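Local coordinates for competence damage-inducible protein A (Klebsiella pneumoniae subsp. pneumoniae MGH 78578, PDB 5V01) that is of unknown function but belongs to the CinA family of competence-damage proteins and forms a two-chain assembly, at residues T34-C39 / S97-L102; I107-S112 / F131-R136. All blocks are in the same frame, centred on the assembly; numbering follows the deposited sequence.

Interaction 1: residues T34-C39 / S97-L102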
ATOM      1  N   THR A  34       5.285   8.860  -5.304  1.00 10.86           N
ATOM      2  CA  THR A  34       4.277   8.423  -4.323  1.00 10.32           C
ATOM      3  C   THR A  34       3.129   7.776  -5.092  1.00  9.54           C
ATOM      4  O   THR A  34       2.966   7.996  -6.301  1.00 11.15           O
ATOM      5  CB  THR A  34       3.798   9.590  -3.470  1.00 10.94           C
ATOM      6  OG1 THR A  34       2.995   9.112  -2.420  1.00 12.47           O
ATOM      7  CG2 THR A  34       3.015  10.594  -4.248  1.00 11.51           C
ATOM      8  N   THR A  35       2.357   6.947  -4.396  1.00  9.50           N
ATOM      9  CA  THR A  35       1.299   6.168  -5.032  1.00  9.87           C
ATOM     10  C   THR A  35       0.016   6.151  -4.238  1.00  9.84           C
ATOM     11  O   THR A  35       0.035   6.119  -2.995  1.00  9.52           O
ATOM     12  CB  THR A  35       1.732   4.710  -5.279  1.00 10.78           C
ATOM     13  OG1 THR A  35       2.082   4.068  -4.050  1.00 11.66           O
ATOM     14  CG2 THR A  35       2.859   4.625  -6.263  1.00 11.17           C
ATOM     15  N   ALA A  36      -1.098   6.105  -4.965  1.00  9.37           N
ATOM     16  CA  ALA A  36      -2.432   5.930  -4.376  1.00  9.58           C
ATOM     17  C   ALA A  36      -3.151   4.854  -5.175  1.00  9.73           C
ATOM     18  O   ALA A  36      -3.271   4.950  -6.392  1.00 11.55           O
ATOM     19  CB  ALA A  36      -3.233   7.230  -4.395  1.00 10.77           C
ATOM     20  N   GLU A  37      -3.627   3.824  -4.485  1.00  9.44           N
ATOM     21  CA  GLU A  37      -4.228   2.659  -5.113  1.00  9.99           C
ATOM     22  C   GLU A  37      -5.581   2.359  -4.527  1.00 10.37           C
ATOM     23  O   GLU A  37      -5.872   2.698  -3.381  1.00 11.93           O
ATOM     24  CB  GLU A  37      -3.330   1.440  -4.831  1.00 11.28           C
ATOM     25  CG  GLU A  37      -1.955   1.513  -5.451  1.00 11.31           C
ATOM     26  CD  GLU A  37      -1.115   0.305  -5.064  1.00 10.64           C
ATOM     27  OE1 GLU A  37      -1.401  -0.817  -5.553  1.00 10.29           O
ATOM     28  OE2 GLU A  37      -0.154   0.498  -4.302  1.00 11.14           O
ATOM     29  N   SER A  38      -6.389   1.680  -5.316  1.00 13.07           N
ATOM     30  CA  SER A  38      -7.652   1.136  -4.864  1.00 13.86           C
ATOM     31  C   SER A  38      -7.659  -0.361  -5.221  1.00 13.88           C
ATOM     32  O   SER A  38      -7.145  -1.172  -4.453  1.00 14.22           O
ATOM     33  CB  SER A  38      -8.786   1.971  -5.446  1.00 16.40           C
ATOM     34  OG  SER A  38     -10.049   1.533  -4.992  1.00 19.11           O
ATOM     35  N   CYS A  39      -8.128  -0.716  -6.418  1.00 14.94           N
ATOM     36  CA  CYS A  39      -8.232  -2.113  -6.842  1.00 16.14           C
ATOM     37  C   CYS A  39      -6.911  -2.878  -6.824  1.00 13.83           C
ATOM     38  O   CYS A  39      -6.905  -4.084  -6.572  1.00 17.10           O
ATOM     39  CB  CYS A  39      -8.857  -2.237  -8.241  1.00 20.02           C
ATOM     40  SG  CYS A  39      -7.917  -1.496  -9.598  1.00 22.57           S
ATOM     41  N   SER A  97      -3.598  14.113  -7.120  1.00 13.77           N
ATOM     42  CA  SER A  97      -3.325  15.390  -6.473  1.00 15.65           C
ATOM     43  C   SER A  97      -3.263  15.262  -4.949  1.00 13.84           C
ATOM     44  O   SER A  97      -2.381  15.869  -4.305  1.00 15.43           O
ATOM     45  CB  SER A  97      -4.386  16.427  -6.858  1.00 17.63           C
ATOM     46  OG  SER A  97      -4.357  16.673  -8.234  1.00 22.16           O
ATOM     47  N   GLY A  98      -4.187  14.490  -4.384  1.00 14.47           N
ATOM     48  CA  GLY A  98      -4.219  14.323  -2.950  1.00 14.65           C
ATOM     49  C   GLY A  98      -2.976  13.648  -2.414  1.00 13.57           C
ATOM     50  O   GLY A  98      -2.413  14.086  -1.410  1.00 14.76           O
ATOM     51  N   ILE A  99      -2.521  12.596  -3.092  1.00 11.63           N
ATOM     52  CA  ILE A  99      -1.310  11.901  -2.621  1.00 12.11           C
ATOM     53  C   ILE A  99      -0.037  12.679  -2.901  1.00 12.47           C
ATOM     54  O   ILE A  99       0.889  12.681  -2.078  1.00 13.11           O
ATOM     55  CB  ILE A  99      -1.277  10.449  -3.135  1.00 11.49           C
ATOM     56  CG1 ILE A  99      -0.255   9.599  -2.353  1.00 11.35           C
ATOM     57  CG2 ILE A  99      -0.979  10.358  -4.625  1.00 12.09           C
ATOM     58  CD1 ILE A  99      -0.424   9.551  -0.853  1.00 12.36           C
ATOM     59  N   LEU A 100      -0.001  13.414  -4.022  1.00 13.20           N
ATOM     60  CA  LEU A 100       1.164  14.263  -4.292  1.00 13.83           C
ATOM     61  C   LEU A 100       1.340  15.259  -3.138  1.00 14.02           C
ATOM     62  O   LEU A 100       2.459  15.441  -2.654  1.00 16.55           O
ATOM     63  CB  LEU A 100       1.004  15.011  -5.618  1.00 14.85           C
ATOM     64  CG  LEU A 100       2.238  15.712  -6.156  1.00 16.85           C
ATOM     65  CD1 LEU A 100       3.164  14.716  -6.821  1.00 18.96           C
ATOM     66  CD2 LEU A 100       1.835  16.798  -7.150  1.00 18.69           C
ATOM     67  N   ALA A 101       0.234  15.891  -2.712  1.00 16.04           N
ATOM     68  CA  ALA A 101       0.252  16.871  -1.624  1.00 17.94           C
ATOM     69  C   ALA A 101       0.642  16.225  -0.290  1.00 16.66           C
ATOM     70  O   ALA A 101       1.480  16.767   0.430  1.00 20.17           O
ATOM     71  CB  ALA A 101      -1.094  17.561  -1.505  1.00 20.01           C
ATOM     72  N   LEU A 102       0.032  15.087   0.049  1.00 14.70           N
ATOM     73  CA  LEU A 102       0.330  14.425   1.307  1.00 15.25           C
ATOM     74  C   LEU A 102       1.802  14.039   1.404  1.00 16.08           C
ATOM     75  O   LEU A 102       2.441  14.272   2.438  1.00 21.14           O
ATOM     76  CB  LEU A 102      -0.567  13.208   1.466  1.00 15.13           C
ATOM     77  CG  LEU A 102      -0.379  12.342   2.725  1.00 15.71           C
ATOM     78  CD1 LEU A 102      -0.645  13.122   4.013  1.00 17.51           C
ATOM     79  CD2 LEU A 102      -1.289  11.122   2.720  1.00 17.61           C
TER
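Ile-99 of helix 89-103 lies against Thr-34 and Ala-36, two residues of strand 33-37 whose side chains share one face of the sheet, and the contact shows how a helix seats on a sheet chiefly through one branched side chain, with Met-95 and Ala-103 of the same helix also touching this strand. The apolar part comes first. With CG1 anti to the backbone N (chi1 -164°), Ile-99 brings that atom to Thr-34, and its CG2 lies 3.9 Å from Ala-36 CB and also near Thr-34 CG2. The side chains of Thr-34 and Ile-99 run past one another in opposing senses, and Thr-34 CG2 also comes within 4.1 Å of CA of Leu-100, one residue further along the helix.

A second group of contacts sets carbon against oxygen. Ile-99 CG1 lies 3.3 Å from Thr-34 OG1 and 3.6 Å from the backbone O of Thr-35. CG1 is an aliphatic carbon, and these are van der Waals contacts. Thr-34 OG1 hydrogen-bonds to the carbonyl of Thr-60 on strand 58-64. Thr-35 points its side chain away from the helix, and its OG1 bonds to Tyr-58.

The segment axes approach to 7.9 Å and run at 141°. The chemistry implies an alpha/beta interface held by shape and burial, in which a threonine presents its CG2 methyl and a hydroxyl oxygen already bonded to Thr-60 O.

Interaction 2: residues I107-S112 / F131-R136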
ATOM      1  N   ILE A 107       6.324  13.153  -8.207  1.00 14.44           N
ATOM      2  CA  ILE A 107       5.479  12.376  -9.099  1.00 13.12           C
ATOM      3  C   ILE A 107       4.526  11.529  -8.280  1.00 11.67           C
ATOM      4  O   ILE A 107       4.946  10.892  -7.315  1.00 12.50           O
ATOM      5  CB  ILE A 107       6.300  11.460 -10.032  1.00 13.52           C
ATOM      6  CG1 ILE A 107       7.237  12.309 -10.915  1.00 15.57           C
ATOM      7  CG2 ILE A 107       5.389  10.590 -10.893  1.00 13.80           C
ATOM      8  CD1 ILE A 107       8.448  11.571 -11.425  1.00 14.80           C
ATOM      9  N   ALA A 108       3.257  11.516  -8.679  1.00 12.45           N
ATOM     10  CA  ALA A 108       2.227  10.668  -8.062  1.00 11.12           C
ATOM     11  C   ALA A 108       1.583   9.810  -9.145  1.00 11.99           C
ATOM     12  O   ALA A 108       1.280  10.286 -10.238  1.00 14.29           O
ATOM     13  CB  ALA A 108       1.164  11.516  -7.353  1.00 12.63           C
ATOM     14  N   ILE A 109       1.396   8.541  -8.839  1.00 10.53           N
ATOM     15  CA  ILE A 109       0.564   7.648  -9.642  1.00 10.43           C
ATOM     16  C   ILE A 109      -0.664   7.299  -8.846  1.00 10.25           C
ATOM     17  O   ILE A 109      -0.544   6.906  -7.675  1.00 11.42           O
ATOM     18  CB  ILE A 109       1.299   6.376 -10.058  1.00 11.84           C
ATOM     19  CG1 ILE A 109       2.543   6.733 -10.867  1.00 13.47           C
ATOM     20  CG2 ILE A 109       0.365   5.468 -10.821  1.00 13.50           C
ATOM     21  CD1 ILE A 109       3.427   5.573 -11.221  1.00 15.04           C
ATOM     22  N   ALA A 110      -1.829   7.440  -9.481  1.00 10.57           N
ATOM     23  CA  ALA A 110      -3.081   6.899  -8.949  1.00 10.98           C
ATOM     24  C   ALA A 110      -3.649   5.883  -9.915  1.00 10.62           C
ATOM     25  O   ALA A 110      -3.582   6.085 -11.112  1.00 12.13           O
ATOM     26  CB  ALA A 110      -4.096   7.999  -8.672  1.00 12.30           C
ATOM     27  N   VAL A 111      -4.229   4.825  -9.370  1.00 10.39           N
ATOM     28  CA  VAL A 111      -4.811   3.732 -10.143  1.00 10.43           C
ATOM     29  C   VAL A 111      -6.160   3.404  -9.506  1.00 11.45           C
ATOM     30  O   VAL A 111      -6.236   3.178  -8.319  1.00 11.90           O
ATOM     31  CB  VAL A 111      -3.913   2.486 -10.138  1.00 11.79           C
ATOM     32  CG1 VAL A 111      -4.496   1.410 -11.031  1.00 13.15           C
ATOM     33  CG2 VAL A 111      -2.497   2.824 -10.566  1.00 13.41           C
ATOM     34  N   SER A 112      -7.206   3.358 -10.312  1.00 11.36           N
ATOM     35  CA  SER A 112      -8.542   2.995  -9.843  1.00 12.73           C
ATOM     36  C   SER A 112      -9.272   2.241 -10.926  1.00 13.54           C
ATOM     37  O   SER A 112      -9.396   2.751 -12.041  1.00 15.79           O
ATOM     38  CB  SER A 112      -9.312   4.243  -9.442  1.00 13.42           C
ATOM     39  OG  SER A 112     -10.552   3.904  -8.859  1.00 17.29           O
ATOM     40  N   PHE A 131      -5.741   5.266 -14.889  1.00 12.60           N
ATOM     41  CA  PHE A 131      -4.433   5.637 -14.407  1.00 12.46           C
ATOM     42  C   PHE A 131      -4.269   7.133 -14.481  1.00 11.83           C
ATOM     43  O   PHE A 131      -4.736   7.741 -15.473  1.00 13.17           O
ATOM     44  CB  PHE A 131      -3.346   5.019 -15.309  1.00 12.29           C
ATOM     45  CG  PHE A 131      -3.340   3.514 -15.309  1.00 12.63           C
ATOM     46  CD1 PHE A 131      -4.201   2.811 -16.119  1.00 13.25           C
ATOM     47  CD2 PHE A 131      -2.481   2.805 -14.458  1.00 12.70           C
ATOM     48  CE1 PHE A 131      -4.223   1.432 -16.100  1.00 13.79           C
ATOM     49  CE2 PHE A 131      -2.497   1.424 -14.439  1.00 12.50           C
ATOM     50  CZ  PHE A 131      -3.350   0.727 -15.266  1.00 13.84           C
ATOM     51  N   ALA A 132      -3.570   7.712 -13.510  1.00 11.26           N
ATOM     52  CA  ALA A 132      -3.077   9.089 -13.572  1.00 12.68           C
ATOM     53  C   ALA A 132      -1.607   9.129 -13.201  1.00 12.15           C
ATOM     54  O   ALA A 132      -1.210   8.477 -12.218  1.00 12.51           O
ATOM     55  CB  ALA A 132      -3.856   9.985 -12.637  1.00 14.40           C
ATOM     56  N   TRP A 133      -0.808   9.861 -13.972  1.00 12.82           N
ATOM     57  CA  TRP A 133       0.582  10.133 -13.646  1.00 12.92           C
ATOM     58  C   TRP A 133       0.671  11.648 -13.543  1.00 13.35           C
ATOM     59  O   TRP A 133       0.388  12.361 -14.525  1.00 15.56           O
ATOM     60  CB  TRP A 133       1.552   9.595 -14.712  1.00 13.78           C
ATOM     61  CG  TRP A 133       1.453   8.154 -14.991  1.00 12.79           C
ATOM     62  CD1 TRP A 133       2.306   7.156 -14.523  1.00 12.29           C
ATOM     63  CD2 TRP A 133       0.525   7.501 -15.858  1.00 13.51           C
ATOM     64  NE1 TRP A 133       1.931   5.952 -15.034  1.00 13.44           N
ATOM     65  CE2 TRP A 133       0.842   6.121 -15.846  1.00 12.68           C
ATOM     66  CE3 TRP A 133      -0.524   7.943 -16.683  1.00 13.55           C
ATOM     67  CZ2 TRP A 133       0.132   5.183 -16.600  1.00 12.90           C
ATOM     68  CZ3 TRP A 133      -1.218   7.009 -17.422  1.00 14.45           C
ATOM     69  CH2 TRP A 133      -0.886   5.654 -17.392  1.00 14.18           C
ATOM     70  N   ASN A 134       1.005  12.140 -12.361  1.00 14.07           N
ATOM     71  CA  ASN A 134       0.999  13.546 -12.018  1.00 16.14           C
ATOM     72  C   ASN A 134       2.442  13.949 -11.719  1.00 15.35           C
ATOM     73  O   ASN A 134       3.004  13.515 -10.728  1.00 16.36           O
ATOM     74  CB  ASN A 134       0.028  13.760 -10.859  1.00 16.42           C
ATOM     75  CG  ASN A 134      -0.040  15.182 -10.365  1.00 17.91           C
ATOM     76  OD1 ASN A 134       0.841  15.999 -10.619  1.00 20.16           O
ATOM     77  ND2 ASN A 134      -1.089  15.466  -9.596  1.00 20.22           N
ATOM     78  N   PHE A 135       3.048  14.740 -12.614  1.00 18.52           N
ATOM     79  CA  PHE A 135       4.408  15.232 -12.458  1.00 18.66           C
ATOM     80  C   PHE A 135       4.291  16.694 -12.034  1.00 20.04           C
ATOM     81  O   PHE A 135       3.993  17.559 -12.859  1.00 24.93           O
ATOM     82  CB  PHE A 135       5.192  15.092 -13.789  1.00 19.42           C
ATOM     83  CG  PHE A 135       6.571  15.700 -13.765  1.00 19.45           C
ATOM     84  CD1 PHE A 135       7.509  15.368 -12.815  1.00 23.62           C
ATOM     85  CD2 PHE A 135       6.941  16.576 -14.764  1.00 21.80           C
ATOM     86  CE1 PHE A 135       8.778  15.935 -12.806  1.00 24.84           C
ATOM     87  CE2 PHE A 135       8.205  17.152 -14.774  1.00 23.96           C
ATOM     88  CZ  PHE A 135       9.112  16.858 -13.772  1.00 23.02           C
ATOM     89  N   ARG A 136       4.510  16.962 -10.753  1.00 20.99           N
ATOM     90  CA  ARG A 136       4.533  18.320 -10.202  1.00 22.92           C
ATOM     91  C   ARG A 136       3.294  19.150 -10.559  1.00 25.01           C
ATOM     92  O   ARG A 136       3.395  20.356 -10.759  1.00 33.98           O
ATOM     93  CB  ARG A 136       5.830  19.030 -10.637  1.00 26.20           C
ATOM     94  CG  ARG A 136       7.074  18.356 -10.087  1.00 24.66           C
ATOM     95  CD  ARG A 136       8.380  19.025 -10.478  1.00 26.84           C
ATOM     96  NE  ARG A 136       9.466  18.591  -9.598  1.00 28.50           N
ATOM     97  CZ  ARG A 136      10.765  18.805  -9.810  1.00 28.71           C
ATOM     98  NH1 ARG A 136      11.185  19.450 -10.897  1.00 31.52           N
ATOM     99  NH2 ARG A 136      11.661  18.375  -8.924  1.00 30.07           N
TER
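Ile-107, Ile-109 and Val-111 pair with Phe-135, Trp-133 and Phe-131 across an antiparallel ladder in the mixed sheet of this alpha/beta fold, each aliphatic side chain beside an aromatic one on the same face. The three pairs differ in how they meet. Ile-107 approaches the edge of the Phe-135 ring near its plane, Ile-107 CG1 standing 3.6 Å from Phe-135 CD1. Ile-109 crosses Trp-133 at a slant: with CG1 anti to the carbonyl carbon (chi1 -59°), Ile-109 CG1 comes to lie 3.7 Å from Trp-133 CD1, while CG2 is near Ala-132 O. Val-111 and Phe-131 instead run alongside in the same sense, with Val-111 CG2 3.9 Å from Phe-131 CD2. Helix 150-169 packs over this face, and its Ala-161 carbonyl accepts the hydrogen bond of Trp-133 NE1.

The opposite face carries Ala-108, Ala-110, Ala-132 and Asn-134; helix 89-103 rests on Ala-108, Ala-110 and Asn-134. Ala-108 with Asn-134 and Ala-110 with Ala-132 are the hydrogen-bonded pairs, whereas the three aliphatic-aromatic pairs are non-hydrogen-bonded. At the turn end, Asn-134 OD1 bonds to Gly-137 N. Between the strands, Asn-134 N donates to Ala-108 O at 2.8 Å, with an angle of 164° at the hydrogen.

How the interactions relate
After helix 15-29 the chain lays down strand 33-37, then passes through strand 58-64 and several helices before helix 89-103 returns to it, so interaction 1 closes a long loop of 57 residues. The chain next enters strand 107-113, and interaction 2 closes a shorter loop of 18 residues when strand 128-135 comes back antiparallel. The two loops are in series and neither nest nor cross. Strands 33-37 and 107-113 are neighbours in the sheet, with Thr-34 N 2.9 Å from Ile-107 O, while Ile-99 CG2 packs on Ala-108 CB. One helix thus spans both contacts, joining the parallel part of the sheet to its antiparallel part.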